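Local coordinates for M32 carboxypeptidase (Chitinophagaceae bacterium, PDB 7A03), which probably acts as a metal-dependent carboxypeptidase of the M32 family, removing amino acids one at a time from the C-terminal ends of peptides, at residues A[218-231]-A[262-276]. Residues are numbered along the deposited sequence; the frame is centred on the assembly and turned at random.
With CIT (citric acid), chain G.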
loop_
_atom_site.group_PDB
_atom_site.type_symbol
_atom_site.label_atom_id
_atom_site.label_comp_id
_atom_site.label_asym_id
_atom_site.label_seq_id
_atom_site.Cartn_x
_atom_site.Cartn_y
_atom_site.Cartn_z
ATOM N N LEU A 218 -18.552 -2.589 10.887
ATOM C CA LEU A 218 -17.379 -3.449 10.766
ATOM C C LEU A 218 -16.130 -2.758 11.298
ATOM O O LEU A 218 -15.333 -3.371 12.014
ATOM C CB LEU A 218 -17.197 -3.870 9.312
ATOM C CG LEU A 218 -18.272 -4.832 8.821
ATOM C CD1 LEU A 218 -18.108 -5.047 7.329
ATOM C CD2 LEU A 218 -18.186 -6.155 9.592
ATOM N N LEU A 219 -15.950 -1.478 10.976
ATOM C CA LEU A 219 -14.803 -0.751 11.510
ATOM C C LEU A 219 -14.832 -0.703 13.036
ATOM O O LEU A 219 -13.805 -0.923 13.691
ATOM C CB LEU A 219 -14.784 0.666 10.939
ATOM C CG LEU A 219 -14.402 0.780 9.453
ATOM C CD1 LEU A 219 -14.776 2.173 8.928
ATOM C CD2 LEU A 219 -12.915 0.493 9.317
ATOM N N ARG A 220 -16.007 -0.439 13.618
ATOM C CA ARG A 220 -16.135 -0.463 15.070
ATOM C C ARG A 220 -15.737 -1.828 15.622
ATOM O O ARG A 220 -14.953 -1.929 16.574
ATOM C CB ARG A 220 -17.584 -0.138 15.447
ATOM C CG ARG A 220 -17.756 0.423 16.846
ATOM C CD ARG A 220 -18.046 1.916 16.787
ATOM N NE ARG A 220 -19.249 2.211 16.014
ATOM C CZ ARG A 220 -19.740 3.435 15.841
ATOM N NH1 ARG A 220 -19.128 4.476 16.390
ATOM N NH2 ARG A 220 -20.842 3.619 15.125
ATOM N N GLN A 221 -16.255 -2.895 15.015
ATOM C CA GLN A 221 -15.969 -4.235 15.516
ATOM C C GLN A 221 -14.492 -4.580 15.392
ATOM O O GLN A 221 -13.956 -5.311 16.236
ATOM C CB GLN A 221 -16.822 -5.263 14.784
ATOM C CG GLN A 221 -18.327 -5.118 15.039
ATOM C CD GLN A 221 -19.146 -5.988 14.104
ATOM O OE1 GLN A 221 -18.694 -7.060 13.705
ATOM N NE2 GLN A 221 -20.341 -5.533 13.749
ATOM N N MET A 222 -13.817 -4.055 14.361
ATOM C CA MET A 222 -12.382 -4.296 14.207
ATOM C C MET A 222 -11.577 -3.614 15.301
ATOM O O MET A 222 -10.477 -4.072 15.636
ATOM C CB MET A 222 -11.897 -3.803 12.842
ATOM C CG MET A 222 -12.329 -4.676 11.666
ATOM S SD MET A 222 -12.173 -3.818 10.090
ATOM C CE MET A 222 -10.386 -3.654 9.925
ATOM N N GLY A 223 -12.098 -2.520 15.862
ATOM C CA GLY A 223 -11.390 -1.782 16.898
ATOM C C GLY A 223 -11.041 -0.352 16.512
ATOM O O GLY A 223 -10.279 0.299 17.227
ATOM N N TYR A 224 -11.565 0.140 15.393
ATOM C CA TYR A 224 -11.299 1.516 14.984
ATOM C C TYR A 224 -11.928 2.474 15.991
ATOM O O TYR A 224 -13.104 2.339 16.350
ATOM C CB TYR A 224 -11.910 1.723 13.604
ATOM C CG TYR A 224 -11.668 3.066 12.927
ATOM C CD1 TYR A 224 -10.432 3.683 12.968
ATOM C CD2 TYR A 224 -12.691 3.680 12.214
ATOM C CE1 TYR A 224 -10.229 4.907 12.319
ATOM C CE2 TYR A 224 -12.496 4.882 11.567
ATOM C CZ TYR A 224 -11.267 5.485 11.634
ATOM O OH TYR A 224 -11.080 6.682 10.975
ATOM N N ASP A 225 -11.131 3.420 16.483
ATOM C CA ASP A 225 -11.591 4.352 17.516
ATOM C C ASP A 225 -12.209 5.543 16.795
ATOM O O ASP A 225 -11.497 6.392 16.246
ATOM C CB ASP A 225 -10.415 4.753 18.403
ATOM C CG ASP A 225 -10.805 5.740 19.502
ATOM O OD1 ASP A 225 -11.976 6.163 19.548
ATOM O OD2 ASP A 225 -9.917 6.077 20.318
ATOM N N MET A 226 -13.538 5.608 16.759
ATOM C CA MET A 226 -14.194 6.685 16.040
ATOM C C MET A 226 -14.362 7.960 16.869
ATOM O O MET A 226 -15.060 8.878 16.427
ATOM C CB MET A 226 -15.486 6.200 15.370
ATOM C CG MET A 226 -15.173 5.584 14.015
ATOM S SD MET A 226 -16.531 4.804 13.132
ATOM C CE MET A 226 -16.364 3.120 13.719
ATOM N N SER A 227 -13.738 8.032 18.051
ATOM C CA SER A 227 -13.463 9.322 18.687
ATOM C C SER A 227 -12.082 9.851 18.311
ATOM O O SER A 227 -11.727 10.970 18.690
ATOM C CB SER A 227 -13.585 9.241 20.210
ATOM O OG SER A 227 -14.856 8.758 20.607
ATOM N N ALA A 228 -11.303 9.075 17.554
ATOM C CA ALA A 228 -9.977 9.436 17.065
ATOM C C ALA A 228 -9.898 9.218 15.561
ATOM O O ALA A 228 -8.817 8.949 15.009
ATOM C CB ALA A 228 -8.900 8.635 17.790
ATOM N N GLY A 229 -11.039 9.313 14.899
ATOM C CA GLY A 229 -11.119 9.080 13.473
ATOM C C GLY A 229 -12.545 9.257 13.022
ATOM O O GLY A 229 -13.444 9.575 13.818
ATOM N N ARG A 230 -12.735 9.062 11.727
ATOM C CA ARG A 230 -14.040 9.174 11.094
ATOM C C ARG A 230 -13.907 8.653 9.677
ATOM O O ARG A 230 -12.794 8.529 9.142
ATOM C CB ARG A 230 -14.539 10.636 11.084
ATOM C CG ARG A 230 -13.618 11.608 10.343
ATOM C CD ARG A 230 -14.302 13.009 10.130
ATOM N NE ARG A 230 -15.460 12.883 9.248
ATOM C CZ ARG A 230 -16.725 12.901 9.665
ATOM N NH1 ARG A 230 -17.004 13.112 10.949
ATOM N NH2 ARG A 230 -17.697 12.742 8.783
ATOM N N GLN A 231 -15.050 8.356 9.072
ATOM C CA GLN A 231 -15.135 7.910 7.694
ATOM C C GLN A 231 -15.929 8.913 6.871
ATOM O O GLN A 231 -16.944 9.453 7.343
ATOM C CB GLN A 231 -15.808 6.531 7.565
ATOM C CG GLN A 231 -15.872 6.040 6.115
ATOM C CD GLN A 231 -16.419 4.628 5.973
ATOM O OE1 GLN A 231 -17.640 4.411 6.056
ATOM N NE2 GLN A 231 -15.539 3.677 5.705
ATOM N N THR A 262 -17.564 -2.978 1.184
ATOM C CA THR A 262 -17.299 -3.706 2.419
ATOM C C THR A 262 -15.808 -4.008 2.552
ATOM O O THR A 262 -15.191 -3.761 3.606
ATOM C CB THR A 262 -18.153 -4.980 2.464
ATOM O OG1 THR A 262 -19.497 -4.615 2.822
ATOM C CG2 THR A 262 -17.619 -5.976 3.482
ATOM N N TRP A 263 -15.208 -4.510 1.469
ATOM C CA TRP A 263 -13.788 -4.841 1.504
ATOM C C TRP A 263 -12.902 -3.602 1.427
ATOM O O TRP A 263 -11.798 -3.613 1.994
ATOM C CB TRP A 263 -13.437 -5.925 0.469
ATOM C CG TRP A 263 -14.023 -7.243 0.900
ATOM C CD1 TRP A 263 -13.433 -8.198 1.672
ATOM C CD2 TRP A 263 -15.366 -7.687 0.678
ATOM N NE1 TRP A 263 -14.319 -9.223 1.920
ATOM C CE2 TRP A 263 -15.509 -8.939 1.301
ATOM C CE3 TRP A 263 -16.453 -7.158 -0.024
ATOM C CZ2 TRP A 263 -16.700 -9.655 1.259
ATOM C CZ3 TRP A 263 -17.630 -7.860 -0.056
ATOM C CH2 TRP A 263 -17.750 -9.092 0.583
ATOM N N SER A 264 -13.350 -2.524 0.765
ATOM C CA SER A 264 -12.602 -1.271 0.870
ATOM C C SER A 264 -12.521 -0.819 2.329
ATOM O O SER A 264 -11.465 -0.375 2.812
ATOM C CB SER A 264 -13.270 -0.176 0.032
ATOM O OG SER A 264 -13.142 -0.420 -1.354
ATOM N N CYS A 265 -13.652 -0.889 3.032
ATOM C CA CYS A 265 -13.706 -0.435 4.412
ATOM C C CYS A 265 -12.790 -1.283 5.283
ATOM O O CYS A 265 -12.048 -0.759 6.113
ATOM C CB CYS A 265 -15.138 -0.605 4.910
ATOM S SG CYS A 265 -16.261 0.693 4.400
ATOM N N ILE A 266 -12.814 -2.612 5.102
ATOM C CA ILE A 266 -11.945 -3.448 5.932
ATOM C C ILE A 266 -10.476 -3.170 5.623
ATOM O O ILE A 266 -9.628 -3.104 6.528
ATOM C CB ILE A 266 -12.285 -4.938 5.746
ATOM C CG1 ILE A 266 -13.757 -5.201 6.126
ATOM C CG2 ILE A 266 -11.325 -5.799 6.567
ATOM C CD1 ILE A 266 -14.254 -6.556 5.703
ATOM N N HIS A 267 -10.161 -2.982 4.340
ATOM C CA HIS A 267 -8.797 -2.692 3.909
ATOM C C HIS A 267 -8.275 -1.405 4.564
ATOM O O HIS A 267 -7.192 -1.377 5.197
ATOM C CB HIS A 267 -8.843 -2.565 2.388
ATOM C CG HIS A 267 -7.517 -2.347 1.740
ATOM N ND1 HIS A 267 -6.766 -3.374 1.204
ATOM C CD2 HIS A 267 -6.817 -1.211 1.518
ATOM C CE1 HIS A 267 -5.666 -2.875 0.667
ATOM N NE2 HIS A 267 -5.667 -1.565 0.855
ATOM N N GLU A 268 -9.069 -0.326 4.465
ATOM C CA GLU A 268 -8.670 0.926 5.103
ATOM C C GLU A 268 -8.638 0.792 6.619
ATOM O O GLU A 268 -7.743 1.339 7.268
ATOM C CB GLU A 268 -9.580 2.083 4.681
ATOM C CG GLU A 268 -9.655 2.304 3.182
ATOM C CD GLU A 268 -8.294 2.464 2.520
ATOM O OE1 GLU A 268 -7.363 2.980 3.147
ATOM O OE2 GLU A 268 -8.154 2.048 1.353
ATOM N N GLY A 269 -9.590 0.060 7.199
ATOM C CA GLY A 269 -9.527 -0.208 8.620
ATOM C C GLY A 269 -8.183 -0.764 9.041
ATOM O O GLY A 269 -7.649 -0.403 10.094
ATOM N N GLY A 270 -7.617 -1.661 8.227
ATOM C CA GLY A 270 -6.330 -2.236 8.608
ATOM C C GLY A 270 -5.222 -1.197 8.674
ATOM O O GLY A 270 -4.430 -1.152 9.643
ATOM N N HIS A 271 -5.181 -0.318 7.657
ATOM C CA HIS A 271 -4.272 0.841 7.727
ATOM C C HIS A 271 -4.533 1.683 8.978
ATOM O O HIS A 271 -3.596 2.126 9.675
ATOM C CB HIS A 271 -4.473 1.759 6.525
ATOM C CG HIS A 271 -3.910 1.257 5.230
ATOM N ND1 HIS A 271 -2.624 0.773 5.093
ATOM C CD2 HIS A 271 -4.461 1.217 3.995
ATOM C CE1 HIS A 271 -2.409 0.457 3.824
ATOM N NE2 HIS A 271 -3.513 0.706 3.139
ATOM N N ALA A 272 -5.807 1.953 9.244
ATOM C CA ALA A 272 -6.157 2.918 10.276
ATOM C C ALA A 272 -5.828 2.386 11.660
ATOM O O ALA A 272 -5.385 3.146 12.529
ATOM C CB ALA A 272 -7.626 3.293 10.179
ATOM N N LEU A 273 -6.001 1.080 11.878
ATOM C CA LEU A 273 -5.669 0.504 13.173
ATOM C C LEU A 273 -4.175 0.621 13.432
ATOM O O LEU A 273 -3.743 0.883 14.568
ATOM C CB LEU A 273 -6.107 -0.963 13.235
ATOM C CG LEU A 273 -7.608 -1.230 13.227
ATOM C CD1 LEU A 273 -7.865 -2.712 12.936
ATOM C CD2 LEU A 273 -8.258 -0.806 14.560
ATOM N N TYR A 274 -3.364 0.420 12.380
ATOM C CA TYR A 274 -1.931 0.657 12.525
ATOM C C TYR A 274 -1.652 2.101 12.943
ATOM O O TYR A 274 -0.921 2.350 13.912
ATOM C CB TYR A 274 -1.244 0.359 11.187
ATOM C CG TYR A 274 0.270 0.295 11.176
ATOM C CD1 TYR A 274 1.024 0.408 12.343
ATOM C CD2 TYR A 274 0.938 0.063 9.975
ATOM C CE1 TYR A 274 2.416 0.305 12.306
ATOM C CE2 TYR A 274 2.330 -0.051 9.928
ATOM C CZ TYR A 274 3.056 0.066 11.101
ATOM O OH TYR A 274 4.431 -0.055 11.032
ATOM N N GLU A 275 -2.190 3.066 12.186
ATOM C CA GLU A 275 -1.922 4.476 12.496
ATOM C C GLU A 275 -2.392 4.856 13.904
ATOM O O GLU A 275 -1.712 5.622 14.608
ATOM C CB GLU A 275 -2.560 5.378 11.449
ATOM C CG GLU A 275 -1.869 5.285 10.089
ATOM C CD GLU A 275 -0.487 5.928 10.097
ATOM O OE1 GLU A 275 -0.297 6.949 10.786
ATOM O OE2 GLU A 275 0.430 5.442 9.396
ATOM N N GLN A 276 -3.527 4.311 14.343
ATOM C CA GLN A 276 -4.026 4.602 15.687
ATOM C C GLN A 276 -3.184 3.929 16.762
ATOM O O GLN A 276 -3.320 4.273 17.947
ATOM C CB GLN A 276 -5.504 4.232 15.831
ATOM C CG GLN A 276 -6.417 5.175 15.067
ATOM C CD GLN A 276 -7.896 4.948 15.357
ATOM O OE1 GLN A 276 -8.312 3.839 15.663
ATOM N NE2 GLN A 276 -8.696 6.000 15.250
HETATM C C1 CIT G . -18.610 8.819 10.479
HETATM O O1 CIT G . -18.861 9.364 9.381
HETATM O O2 CIT G . -17.416 8.612 10.795
HETATM C C2 CIT G . -19.741 8.429 11.403
HETATM O O HOH W 1 -7.795 1.691 17.247
#
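Gln276, near the end of helix 258-277, reads the backbone of the turn at 225-228 with both ends of its amide, an example of how one side-chain amide can serve a backbone N-H and C=O at once. Asp225 N points its hydrogen at a lone pair of OE1, within the plane of the amide carbonyl, at 3.0 Å and nearly straight (172°). NE2 donates to Asp225 O, also 3.0 Å away, and more weakly to Ala228 O. Extended beyond CG, the side chain crosses the Tyr224 ring at about a right angle, amide and ring planes 31° apart, while Tyr224 CE1 rests on Ala272 CB (3.7 Å). A water bridges OE1 to Gly223 O, where a Schellman motif closes helix 208-222. An alanine in place of Gln276 would probably leave Asp225 N without its acceptor, strip Asp225 O of one of two donors and let the turn shift.

Toward the N-terminal part of helix 258-277, the packing turns apolar. Met222 enters as a knob among Ile266, Gly269, Gly270 and Leu273; bent at chi3 (68°), it lays CE 3.5 Å from Ile266 O. Leu219 CD2 comes equally near Gly269 CA; a CB there would clash with Leu219 CD2 and Met222 CE. From strand 229-233, Gln231 NE2 donates to Cys265 SG (3.3 Å).

Matched amide bonds and glycine-fitted packing thus fix turn and helix 208-222 against the helix carrying a probable zinc-binding HExxH motif.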